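Local coordinates for protein SusD homolog (Bacteroides thetaiotaomicron VPI-5482, PDB 3IV0) that probably binds a glycan at the outer membrane as a SusD-family sugar-binding protein, although its ligand and precise function are not known, at residues Glu23-Ser28 with Ile99-Ile104; Asn31-Ala36 with Arg131-Phe136; Tyr80-Arg85 with Pro462-Ala467; Ile268-Asn271 with Ile277-Met280. One frame throughout, in Å; residues are numbered along the deposited sequence. Where two conformers were deposited one is given.

Contact 1 of 4, residues Glu23-Ser28 with Ile99-Ile104; sequences EAFLLS and IQDANI
The ring of F25 reaches from helix 19-39 to D101 and I104 of helix 93-108, two helices whose local axes run nearly antiparallel (155°) and 9.7 Å apart. With CG anti to the backbone N (chi1 -168°), the phenyl group of F25 is carried across the gap and meets the other helix with its CE1-CZ rim. At that rim CE1 lies 3.3 Å from the backbone O of D101, which sits near the ring plane, so the positive edge of the ring faces the carbonyl oxygen. CZ takes the apolar side, 3.8 Å from CG2 of I104. The D101 side chain crosses the ring at about a right angle, its CB and carboxylate also close to CZ, and the carboxylate plane is turned 61° from the ring.

Beside the ring the link is made by water. S28 OG folds back to donate to F25 O at 2.6 Å, and two waters donate to D101 OD2, one also to S28 O and the other to S28 OG. W14 meets F25 edge-to-face and also touches I104. Cutting F25 back to an alanine would probably leave I104 and W14 without their aromatic partner and open a gap between the helices. Lacking any direct hydrogen bond, this surface contact combines an aromatic edge on a carbonyl oxygen, apolar packing on I104 and a water-bridged carboxylate.

Contact 2 of 4, residues Asn31-Ala36 with Arg131-Phe136; sequences NSFRNA and RSLSYF
Apolar packing between F33 of helix 19-39 and L133 of helix 117-142 carries most of this contact. The backbones come closest at F33 and S134, whose CA atoms are 7.0 Å apart. F33 points toward the other helix and holds CG anti to its own N (chi1 -175°), which extends the ring across the interface; L133 adopts a similar first torsion (-172°), and the two side chains cross at about a right angle. Branch CD2 of L133 presses on the far end of the ring, 3.4 Å from F33 CZ, with CG of L133 close behind.

A polar atom meets the same ring elsewhere. S134 OG lies near the ring plane at its edge, 3.5 Å from F33 CD1, while its hydrogen bond goes to M130 O one turn earlier in its own helix, which satisfies this buried hydroxyl.

The charged group lies away from the interface: R34 NH2 donates to N31 OD1 at 2.9 Å, nearly straight (174°), in the plane of both groups, and also forms a salt bridge with E276. Replacing F33 by an alanine would probably strip L133 of its ring partner and take away the edge-to-face neighbour of F137. Buried helix-to-helix packing of this kind, with I268 of strand 264-268 also against F33, is in keeping with the helical, TPR-related core of SusD-family proteins.

Contact 3 of 4, residues Tyr80-Arg85 with Pro462-Ala467; sequences YPDDAR and PIHRNA
H464 NE2 faces two oxygens of the loop after helix 73-79. Its main bond is to D82 OD1, at 2.8 Å with an N-H...O angle of 145°; the carboxylate oxygen lies almost in the imidazole plane, is met nearly along its C-O bond, and the two flat groups are turned 54° apart. A second, weak bond goes to the backbone O of P81, 2.9 Å from NE2 and bent to 122°, so the one N-H is shared unequally between them.

The far side of the ring fixes its rotation. H464 ND1 accepts from N466 N at 2.9 Å, a capping bond at the turn leading into helix 466-470, consistent with a neutral imidazole carrying its proton on NE2. In the 80-85 loop, D83 OD1 accepts from R85 N in an Asx turn, and R85 grips the D83 carboxylate side-on through NE and NH2; Y80 CE1 lies over one face of the R85 guanidinium, while R85 CB packs on a face of the Y80 ring.

Backbone bonds from Y80 to G87 and from H464 to M90 tie both segments to the chain leading toward helix 93-108, and P462 packs on M73 and R77 of helix 73-79.

Contact 4 of 4, residues Ile268-Asn271 with Ile277-Met280; sequences IAQN and IFMM
The chain leaving strand 264-268 and the loop at 277-280, five residues further on, approach most closely at Q270 and I277, whose CA atoms are 5.7 Å apart. F278 is the centre of the side-chain contact. Its CG lies anti to its own carbonyl carbon (chi1 -59°), which turns the ring back toward 268-271. The Q270 chain, extended beyond CG, runs over one face: Q270 CG stands 3.7 Å from the ring centroid and 7° from the ring normal, a CH-pi contact, and the amide stacks, offset toward the CG-CD2 side, with its plane 10° from that of the ring. Q270 CD is 3.4 Å from F278 CD2.

The rim of the ring has other neighbours. The backbone O of I268 lies near the ring plane, 3.4 Å from F278 CZ, and A269 O approaches F278 CE1 obliquely. I268 adds an apolar touch, its CG2 3.8 Å from CE1 of F278. At the other end of the pair, I277 CG2 lies beside the amide of Q270.

Helix 19-39 closes in from outside, since R34 donates to A269 O and its side chain rests on both I268 and F278; M38 and S39 also touch F278. What results is a compact loop following strand 264-268, in which an aromatic ring is buried under the chain that leaves the strand and the loop is joined to helix 19-39.

Contacts 1 and 2 both use helix 19-39, and their centres lie 11 Å apart. Their partner helices, 93-108 and 117-142, follow each other in the chain and also touch: N103 OD1 is 2.9 Å from R131 NH1, and I99 packs on S134 and Y135. Contact 2 passes on to contact 4, 14 Å away between centres, where R34 CG packs 3.7 Å from I268 CG2. Contact 4 is nested within the long loop closed by contact 3, and the two touch where A84 packs on M279. Contact 3 remains about 13 Å from contact 1 at the nearest atoms.

Contact 1 of 4, residues Glu23-Ser28 with Ile99-Ile104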
loop_
_atom_site.group_PDB
_atom_site.type_symbol
_atom_site.label_atom_id
_atom_site.label_comp_id
_atom_site.label_asym_id
_atom_site.label_seq_id
_atom_site.Cartn_x
_atom_site.Cartn_y
_atom_site.Cartn_z
ATOM N N GLU A 23 -1.112 -24.593 -7.707
ATOM C CA GLU A 23 -1.777 -23.309 -7.813
ATOM C C GLU A 23 -2.612 -23.006 -6.582
ATOM O O GLU A 23 -2.614 -21.868 -6.132
ATOM C CB GLU A 23 -2.595 -23.191 -9.089
ATOM C CG GLU A 23 -3.087 -21.760 -9.372
ATOM C CD GLU A 23 -3.481 -21.540 -10.820
ATOM O OE1 GLU A 23 -3.965 -22.513 -11.458
ATOM O OE2 GLU A 23 -3.315 -20.406 -11.337
ATOM N N ALA A 24 -3.331 -23.978 -6.024
ATOM C CA ALA A 24 -4.060 -23.777 -4.781
ATOM C C ALA A 24 -3.128 -23.376 -3.658
ATOM O O ALA A 24 -3.472 -22.495 -2.839
ATOM C CB ALA A 24 -4.906 -25.041 -4.411
ATOM N N PHE A 25 -1.960 -23.991 -3.596
ATOM C CA PHE A 25 -0.998 -23.633 -2.583
ATOM C C PHE A 25 -0.531 -22.183 -2.783
ATOM O O PHE A 25 -0.484 -21.423 -1.827
ATOM C CB PHE A 25 0.166 -24.609 -2.572
ATOM C CG PHE A 25 1.048 -24.472 -1.375
ATOM C CD1 PHE A 25 2.057 -23.546 -1.364
ATOM C CD2 PHE A 25 0.832 -25.221 -0.233
ATOM C CE1 PHE A 25 2.854 -23.403 -0.276
ATOM C CE2 PHE A 25 1.652 -25.082 0.870
ATOM C CZ PHE A 25 2.657 -24.146 0.851
ATOM N N LEU A 26 -0.209 -21.810 -4.013
ATOM C CA LEU A 26 0.134 -20.413 -4.319
ATOM C C LEU A 26 -0.988 -19.478 -3.892
ATOM O O LEU A 26 -0.743 -18.444 -3.251
ATOM C CB LEU A 26 0.472 -20.290 -5.781
ATOM C CG LEU A 26 0.690 -18.857 -6.285
ATOM C CD1 LEU A 26 1.907 -18.248 -5.570
ATOM C CD2 LEU A 26 0.848 -18.834 -7.802
ATOM N N LEU A 27 -2.233 -19.824 -4.172
ATOM C CA LEU A 27 -3.291 -18.940 -3.820
ATOM C C LEU A 27 -3.445 -18.792 -2.297
ATOM O O LEU A 27 -3.929 -17.773 -1.848
ATOM C CB LEU A 27 -4.607 -19.359 -4.489
ATOM C CG LEU A 27 -4.688 -19.020 -5.972
ATOM C CD1 LEU A 27 -5.897 -19.749 -6.554
ATOM C CD2 LEU A 27 -4.833 -17.537 -6.209
ATOM N N SER A 28 -3.020 -19.782 -1.511
ATOM C CA SER A 28 -3.066 -19.675 -0.068
ATOM C C SER A 28 -2.053 -18.617 0.420
ATOM O O SER A 28 -2.226 -18.080 1.499
ATOM C CB SER A 28 -2.800 -21.039 0.597
ATOM O OG SER A 28 -1.429 -21.387 0.623
ATOM N N ILE A 99 5.125 -15.678 4.000
ATOM C CA ILE A 99 6.557 -15.822 3.701
ATOM C C ILE A 99 6.996 -17.281 3.766
ATOM O O ILE A 99 7.682 -17.777 2.875
ATOM C CB ILE A 99 7.421 -14.918 4.623
ATOM C CG1 ILE A 99 7.242 -13.440 4.241
ATOM C CG2 ILE A 99 8.886 -15.318 4.598
ATOM C CD1 ILE A 99 7.588 -12.501 5.394
ATOM N N GLN A 100 6.597 -17.969 4.824
ATOM C CA GLN A 100 7.002 -19.361 4.987
ATOM C C GLN A 100 6.367 -20.252 3.915
ATOM O O GLN A 100 7.012 -21.184 3.432
ATOM C CB GLN A 100 6.676 -19.869 6.397
ATOM C CG GLN A 100 6.759 -21.391 6.571
ATOM C CD GLN A 100 8.175 -21.960 6.460
ATOM O OE1 GLN A 100 8.627 -22.375 5.381
ATOM N NE2 GLN A 100 8.869 -22.013 7.590
ATOM N N ASP A 101 5.118 -20.007 3.531
ATOM C CA ASP A 101 4.515 -20.760 2.439
ATOM C C ASP A 101 5.189 -20.473 1.106
ATOM O O ASP A 101 5.381 -21.385 0.275
ATOM C CB ASP A 101 3.011 -20.597 2.422
ATOM C CG ASP A 101 2.352 -21.325 3.596
ATOM O OD1 ASP A 101 3.005 -22.206 4.226
ATOM O OD2 ASP A 101 1.196 -21.024 3.911
ATOM N N ALA A 102 5.591 -19.225 0.857
ATOM C CA ALA A 102 6.384 -18.932 -0.331
ATOM C C ALA A 102 7.673 -19.730 -0.310
ATOM O O ALA A 102 8.075 -20.280 -1.326
ATOM C CB ALA A 102 6.684 -17.401 -0.461
ATOM N N ASN A 103 8.345 -19.737 0.831
ATOM C CA ASN A 103 9.583 -20.505 0.959
ATOM C C ASN A 103 9.354 -21.979 0.641
ATOM O O ASN A 103 10.170 -22.612 -0.052
ATOM C CB ASN A 103 10.178 -20.335 2.359
ATOM C CG ASN A 103 10.702 -18.918 2.632
ATOM O OD1 ASN A 103 10.961 -18.150 1.712
ATOM N ND2 ASN A 103 10.899 -18.603 3.892
ATOM N N ILE A 104 8.257 -22.533 1.146
ATOM C CA ILE A 104 7.906 -23.919 0.874
ATOM C C ILE A 104 7.665 -24.149 -0.595
ATOM O O ILE A 104 8.212 -25.077 -1.182
ATOM C CB ILE A 104 6.710 -24.371 1.716
ATOM C CG1 ILE A 104 7.105 -24.467 3.192
ATOM C CG2 ILE A 104 6.139 -25.715 1.181
ATOM C CD1 ILE A 104 5.977 -24.506 4.154
HETATM O O HOH W 1 0.023 -18.742 3.310
HETATM O O HOH W 2 -0.985 -22.884 3.031
#

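Contact 2 of 4, residues Asn31-Ala36 with Arg131-Phe136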
loop_
_atom_site.group_PDB
_atom_site.type_symbol
_atom_site.label_atom_id
_atom_site.label_comp_id
_atom_site.label_asym_id
_atom_site.label_seq_id
_atom_site.Cartn_x
_atom_site.Cartn_y
_atom_site.Cartn_z
ATOM N N ASN A 31 -3.873 -15.489 -0.057
ATOM C CA ASN A 31 -4.860 -15.432 1.020
ATOM C C ASN A 31 -4.285 -14.950 2.335
ATOM O O ASN A 31 -4.902 -14.147 3.022
ATOM C CB ASN A 31 -5.545 -16.809 1.155
ATOM C CG ASN A 31 -6.695 -16.792 2.110
ATOM O OD1 ASN A 31 -7.676 -16.105 1.864
ATOM N ND2 ASN A 31 -6.574 -17.509 3.229
ATOM N N SER A 32 -3.122 -15.461 2.696
ATOM C CA SER A 32 -2.485 -15.019 3.918
ATOM C C SER A 32 -2.117 -13.542 3.862
ATOM O O SER A 32 -2.317 -12.842 4.857
ATOM C CB SER A 32 -1.251 -15.854 4.283
ATOM O OG SER A 32 -1.643 -17.179 4.649
ATOM N N PHE A 33 -1.633 -13.059 2.726
ATOM C CA PHE A 33 -1.314 -11.637 2.611
ATOM C C PHE A 33 -2.595 -10.826 2.768
ATOM O O PHE A 33 -2.593 -9.790 3.438
ATOM C CB PHE A 33 -0.671 -11.364 1.276
ATOM C CG PHE A 33 -0.198 -9.953 1.128
ATOM C CD1 PHE A 33 1.021 -9.549 1.673
ATOM C CD2 PHE A 33 -0.958 -9.024 0.483
ATOM C CE1 PHE A 33 1.460 -8.234 1.525
ATOM C CE2 PHE A 33 -0.523 -7.716 0.357
ATOM C CZ PHE A 33 0.680 -7.339 0.889
ATOM N N ARG A 34 -3.690 -11.267 2.179
ATOM C CA ARG A 34 -4.969 -10.604 2.325
ATOM C C ARG A 34 -5.390 -10.600 3.790
ATOM O O ARG A 34 -5.916 -9.600 4.302
ATOM C CB ARG A 34 -6.015 -11.290 1.473
ATOM C CG ARG A 34 -7.425 -10.774 1.712
ATOM C CD ARG A 34 -8.369 -11.272 0.673
ATOM N NE ARG A 34 -8.402 -12.726 0.610
ATOM C CZ ARG A 34 -8.871 -13.405 -0.428
ATOM N NH1 ARG A 34 -9.348 -12.790 -1.487
ATOM N NH2 ARG A 34 -8.862 -14.745 -0.379
ATOM N N ASN A 35 -5.254 -11.727 4.482
ATOM C CA ASN A 35 -5.587 -11.770 5.901
ATOM C C ASN A 35 -4.779 -10.789 6.726
ATOM O O ASN A 35 -5.337 -10.154 7.637
ATOM C CB ASN A 35 -5.433 -13.199 6.440
ATOM C CG ASN A 35 -6.577 -14.096 6.043
ATOM O OD1 ASN A 35 -7.661 -13.641 5.752
ATOM N ND2 ASN A 35 -6.308 -15.408 6.054
ATOM N N ALA A 36 -3.482 -10.690 6.432
ATOM C CA ALA A 36 -2.590 -9.816 7.196
ATOM C C ALA A 36 -2.903 -8.348 7.003
ATOM O O ALA A 36 -2.618 -7.534 7.900
ATOM C CB ALA A 36 -1.178 -10.070 6.779
ATOM N N ARG A 131 6.501 -13.032 -1.441
ATOM C CA ARG A 131 7.432 -13.021 -0.315
ATOM C C ARG A 131 8.053 -11.656 -0.129
ATOM O O ARG A 131 8.134 -11.152 1.000
ATOM C CB ARG A 131 8.506 -14.090 -0.492
ATOM C CG ARG A 131 9.475 -14.173 0.683
ATOM C CD ARG A 131 10.458 -15.321 0.550
ATOM N NE ARG A 131 11.360 -15.044 -0.546
ATOM C CZ ARG A 131 12.194 -15.919 -1.103
ATOM N NH1 ARG A 131 12.247 -17.142 -0.664
ATOM N NH2 ARG A 131 12.974 -15.550 -2.110
ATOM N N SER A 132 8.515 -11.072 -1.233
ATOM C CA SER A 132 9.090 -9.730 -1.222
ATOM C C SER A 132 8.095 -8.683 -0.780
ATOM O O SER A 132 8.452 -7.772 0.001
ATOM C CB SER A 132 9.672 -9.348 -2.565
ATOM O OG SER A 132 10.644 -10.321 -2.957
ATOM N N LEU A 133 6.860 -8.785 -1.251
ATOM C CA LEU A 133 5.832 -7.839 -0.846
ATOM C C LEU A 133 5.551 -7.916 0.642
ATOM O O LEU A 133 5.394 -6.917 1.322
ATOM C CB LEU A 133 4.541 -8.066 -1.636
ATOM C CG LEU A 133 3.456 -7.029 -1.437
ATOM C CD1 LEU A 133 3.852 -5.646 -1.974
ATOM C CD2 LEU A 133 2.199 -7.489 -2.172
ATOM N N SER A 134 5.522 -9.141 1.171
ATOM C CA SER A 134 5.283 -9.356 2.600
ATOM C C SER A 134 6.434 -8.783 3.406
ATOM O O SER A 134 6.183 -8.082 4.405
ATOM C CB SER A 134 5.097 -10.845 2.896
ATOM O OG SER A 134 3.936 -11.353 2.243
ATOM N N TYR A 135 7.683 -9.093 3.024
ATOM C CA TYR A 135 8.823 -8.521 3.720
ATOM C C TYR A 135 8.782 -6.999 3.654
ATOM O O TYR A 135 9.045 -6.309 4.652
ATOM C CB TYR A 135 10.168 -9.022 3.144
ATOM C CG TYR A 135 10.623 -10.311 3.813
ATOM C CD1 TYR A 135 10.873 -10.340 5.161
ATOM C CD2 TYR A 135 10.805 -11.463 3.090
ATOM C CE1 TYR A 135 11.282 -11.502 5.793
ATOM C CE2 TYR A 135 11.209 -12.636 3.715
ATOM C CZ TYR A 135 11.417 -12.641 5.060
ATOM O OH TYR A 135 11.826 -13.804 5.732
ATOM N N PHE A 136 8.479 -6.434 2.493
ATOM C CA PHE A 136 8.376 -4.982 2.376
ATOM C C PHE A 136 7.333 -4.429 3.308
ATOM O O PHE A 136 7.604 -3.444 4.006
ATOM C CB PHE A 136 8.080 -4.577 0.956
ATOM C CG PHE A 136 7.913 -3.091 0.761
ATOM C CD1 PHE A 136 8.956 -2.225 1.029
ATOM C CD2 PHE A 136 6.747 -2.580 0.248
ATOM C CE1 PHE A 136 8.823 -0.857 0.796
ATOM C CE2 PHE A 136 6.603 -1.184 0.035
ATOM C CZ PHE A 136 7.663 -0.348 0.325
#

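Contact 3 of 4, residues Tyr80-Arg85 with Pro462-Ala467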
loop_
_atom_site.group_PDB
_atom_site.type_symbol
_atom_site.label_atom_id
_atom_site.label_comp_id
_atom_site.label_asym_id
_atom_site.label_seq_id
_atom_site.Cartn_x
_atom_site.Cartn_y
_atom_site.Cartn_z
ATOM N N TYR A 80 -5.755 -1.475 23.480
ATOM C CA TYR A 80 -6.197 -2.596 22.646
ATOM C C TYR A 80 -5.082 -3.636 22.550
ATOM O O TYR A 80 -4.481 -3.836 21.493
ATOM C CB TYR A 80 -6.567 -2.111 21.250
ATOM C CG TYR A 80 -7.550 -0.976 21.176
ATOM C CD1 TYR A 80 -8.901 -1.175 21.340
ATOM C CD2 TYR A 80 -7.107 0.326 20.915
ATOM C CE1 TYR A 80 -9.791 -0.121 21.239
ATOM C CE2 TYR A 80 -7.980 1.366 20.821
ATOM C CZ TYR A 80 -9.334 1.149 20.971
ATOM O OH TYR A 80 -10.208 2.214 20.854
ATOM N N PRO A 81 -4.752 -4.296 23.655
ATOM C CA PRO A 81 -3.518 -5.062 23.662
ATOM C C PRO A 81 -3.407 -6.251 22.719
ATOM O O PRO A 81 -2.306 -6.590 22.331
ATOM C CB PRO A 81 -3.416 -5.570 25.097
ATOM C CG PRO A 81 -4.689 -5.249 25.765
ATOM C CD PRO A 81 -5.391 -4.213 24.990
ATOM N N ASP A 82 -4.538 -6.912 22.456
ATOM C CA ASP A 82 -4.506 -8.191 21.731
ATOM C C ASP A 82 -5.374 -8.251 20.470
ATOM O O ASP A 82 -5.212 -9.195 19.639
ATOM C CB ASP A 82 -4.908 -9.346 22.669
ATOM C CG ASP A 82 -3.885 -9.631 23.719
ATOM O OD1 ASP A 82 -2.672 -9.450 23.481
ATOM O OD2 ASP A 82 -4.274 -10.104 24.810
ATOM N N ASP A 83 -6.249 -7.268 20.285
ATOM C CA ASP A 83 -7.316 -7.371 19.299
ATOM C C ASP A 83 -7.097 -6.520 18.048
ATOM O O ASP A 83 -6.002 -5.968 17.839
ATOM C CB ASP A 83 -8.700 -7.176 19.945
ATOM C CG ASP A 83 -9.063 -5.726 20.212
ATOM O OD1 ASP A 83 -8.473 -4.788 19.623
ATOM O OD2 ASP A 83 -10.022 -5.537 20.996
ATOM N N ALA A 84 -8.088 -6.484 17.171
ATOM C CA ALA A 84 -7.904 -5.916 15.828
ATOM C C ALA A 84 -7.868 -4.406 15.773
ATOM O O ALA A 84 -7.779 -3.845 14.676
ATOM C CB ALA A 84 -8.971 -6.461 14.823
ATOM N N ARG A 85 -7.967 -3.729 16.915
ATOM C CA ARG A 85 -7.774 -2.284 16.966
ATOM C C ARG A 85 -6.374 -1.897 17.373
ATOM O O ARG A 85 -6.064 -0.713 17.422
ATOM C CB ARG A 85 -8.801 -1.605 17.888
ATOM C CG ARG A 85 -10.207 -1.555 17.348
ATOM C CD ARG A 85 -11.019 -2.819 17.600
ATOM N NE ARG A 85 -11.073 -3.243 18.994
ATOM C CZ ARG A 85 -11.926 -2.793 19.903
ATOM N NH1 ARG A 85 -12.860 -1.912 19.593
ATOM N NH2 ARG A 85 -11.868 -3.286 21.134
ATOM N N PRO A 462 4.832 -0.737 17.559
ATOM C CA PRO A 462 5.293 -1.641 18.582
ATOM C C PRO A 462 5.229 -3.075 18.094
ATOM O O PRO A 462 4.334 -3.397 17.321
ATOM C CB PRO A 462 4.293 -1.424 19.731
ATOM C CG PRO A 462 3.663 -0.066 19.458
ATOM C CD PRO A 462 3.652 0.032 17.972
ATOM N N ILE A 463 6.146 -3.896 18.567
ATOM C CA ILE A 463 6.131 -5.338 18.312
ATOM C C ILE A 463 5.431 -6.009 19.495
ATOM O O ILE A 463 5.867 -5.863 20.636
ATOM C CB ILE A 463 7.540 -5.858 18.132
ATOM C CG1 ILE A 463 8.109 -5.332 16.806
ATOM C CG2 ILE A 463 7.579 -7.419 18.139
ATOM C CD1 ILE A 463 9.616 -5.532 16.641
ATOM N N HIS A 464 4.348 -6.728 19.214
ATOM C CA HIS A 464 3.597 -7.434 20.253
ATOM C C HIS A 464 4.428 -8.531 20.900
ATOM O O HIS A 464 5.236 -9.188 20.270
ATOM C CB HIS A 464 2.358 -8.028 19.590
ATOM C CG HIS A 464 1.313 -8.516 20.547
ATOM N ND1 HIS A 464 1.369 -9.757 21.148
ATOM C CD2 HIS A 464 0.195 -7.914 21.006
ATOM C CE1 HIS A 464 0.304 -9.900 21.922
ATOM N NE2 HIS A 464 -0.427 -8.798 21.851
ATOM N N ARG A 465 4.195 -8.743 22.188
ATOM C CA ARG A 465 4.919 -9.794 22.924
ATOM C C ARG A 465 4.787 -11.180 22.304
ATOM O O ARG A 465 5.671 -12.007 22.455
ATOM C CB ARG A 465 4.454 -9.813 24.374
ATOM C CG ARG A 465 2.990 -10.138 24.519
ATOM N N ASN A 466 3.704 -11.470 21.596
ATOM C CA ASN A 466 3.572 -12.767 20.966
ATOM C C ASN A 466 4.737 -13.068 20.029
ATOM O O ASN A 466 5.126 -14.226 19.820
ATOM C CB ASN A 466 2.238 -12.901 20.210
ATOM C CG ASN A 466 1.002 -12.895 21.151
ATOM O OD1 ASN A 466 1.121 -12.917 22.392
ATOM N ND2 ASN A 466 -0.182 -12.806 20.550
ATOM N N ALA A 467 5.349 -12.024 19.474
ATOM C CA ALA A 467 6.488 -12.228 18.598
ATOM C C ALA A 467 7.683 -12.769 19.345
ATOM O O ALA A 467 8.487 -13.491 18.772
ATOM C CB ALA A 467 6.846 -10.914 17.869
#

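Contact 4 of 4, residues Ile268-Asn271 with Ile277-Met280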
loop_
_atom_site.group_PDB
_atom_site.type_symbol
_atom_site.label_atom_id
_atom_site.label_comp_id
_atom_site.label_asym_id
_atom_site.label_seq_id
_atom_site.Cartn_x
_atom_site.Cartn_y
_atom_site.Cartn_z
ATOM N N ILE A 268 -5.357 -6.441 -3.897
ATOM C CA ILE A 268 -5.789 -7.506 -3.009
ATOM C C ILE A 268 -7.245 -7.777 -3.327
ATOM O O ILE A 268 -8.068 -6.863 -3.346
ATOM C CB ILE A 268 -5.634 -7.077 -1.525
ATOM C CG1 ILE A 268 -4.177 -6.736 -1.173
ATOM C CG2 ILE A 268 -6.118 -8.199 -0.582
ATOM C CD1 ILE A 268 -3.990 -5.853 0.081
ATOM N N ALA A 269 -7.597 -9.034 -3.612
ATOM C CA ALA A 269 -8.903 -9.378 -4.105
ATOM C C ALA A 269 -9.960 -9.380 -3.009
ATOM O O ALA A 269 -9.765 -9.970 -1.947
ATOM C CB ALA A 269 -8.841 -10.797 -4.757
ATOM N N GLN A 270 -11.079 -8.715 -3.279
ATOM C CA GLN A 270 -12.302 -8.904 -2.516
ATOM C C GLN A 270 -13.317 -9.569 -3.433
ATOM O O GLN A 270 -13.401 -9.261 -4.620
ATOM C CB GLN A 270 -12.882 -7.569 -2.004
ATOM C CG GLN A 270 -13.581 -7.716 -0.678
ATOM C CD GLN A 270 -14.208 -6.459 -0.132
ATOM O OE1 GLN A 270 -14.262 -5.395 -0.788
ATOM N NE2 GLN A 270 -14.686 -6.563 1.063
ATOM N N ASN A 271 -14.072 -10.481 -2.873
ATOM C CA ASN A 271 -15.139 -11.132 -3.633
ATOM C C ASN A 271 -16.264 -11.498 -2.659
ATOM O O ASN A 271 -16.274 -12.587 -2.060
ATOM C CB ASN A 271 -14.597 -12.315 -4.422
ATOM C CG ASN A 271 -15.587 -12.825 -5.436
ATOM O OD1 ASN A 271 -16.786 -12.699 -5.234
ATOM N ND2 ASN A 271 -15.091 -13.362 -6.552
ATOM N N ILE A 277 -14.267 -11.397 2.056
ATOM C CA ILE A 277 -14.721 -10.079 2.460
ATOM C C ILE A 277 -13.742 -9.467 3.429
ATOM O O ILE A 277 -13.366 -10.055 4.421
ATOM C CB ILE A 277 -16.111 -10.150 3.134
ATOM C CG1 ILE A 277 -17.061 -10.961 2.253
ATOM C CG2 ILE A 277 -16.718 -8.770 3.353
ATOM C CD1 ILE A 277 -18.489 -11.094 2.812
ATOM N N PHE A 278 -13.328 -8.247 3.133
ATOM C CA PHE A 278 -12.450 -7.525 4.025
ATOM C C PHE A 278 -13.215 -7.136 5.272
ATOM O O PHE A 278 -14.400 -6.939 5.208
ATOM C CB PHE A 278 -11.949 -6.256 3.352
ATOM C CG PHE A 278 -11.176 -6.480 2.027
ATOM C CD1 PHE A 278 -10.418 -7.636 1.772
ATOM C CD2 PHE A 278 -11.158 -5.461 1.071
ATOM C CE1 PHE A 278 -9.719 -7.754 0.598
ATOM C CE2 PHE A 278 -10.454 -5.577 -0.101
ATOM C CZ PHE A 278 -9.734 -6.724 -0.351
HETATM N N MSE A 279 -12.520 -6.933 6.375
HETATM C CA MSE A 279 -13.160 -6.319 7.519
HETATM C C MSE A 279 -13.671 -4.946 7.140
HETATM O O MSE A 279 -12.983 -4.195 6.443
HETATM C CB MSE A 279 -12.163 -6.149 8.634
HETATM C CG MSE A 279 -11.807 -7.387 9.301
HETATM SE SE MSE A 279 -10.435 -7.171 10.666
HETATM C CE MSE A 279 -11.334 -6.001 11.732
HETATM N N MSE A 280 -14.862 -4.602 7.596
HETATM C CA MSE A 280 -15.395 -3.299 7.369
HETATM C C MSE A 280 -14.394 -2.209 7.798
HETATM O O MSE A 280 -14.144 -1.252 7.055
HETATM C CB MSE A 280 -16.693 -3.176 8.145
HETATM C CG MSE A 280 -17.359 -1.907 7.912
HETATM SE SE MSE A 280 -19.199 -1.886 8.493
HETATM C CE MSE A 280 -19.643 -2.977 7.708
#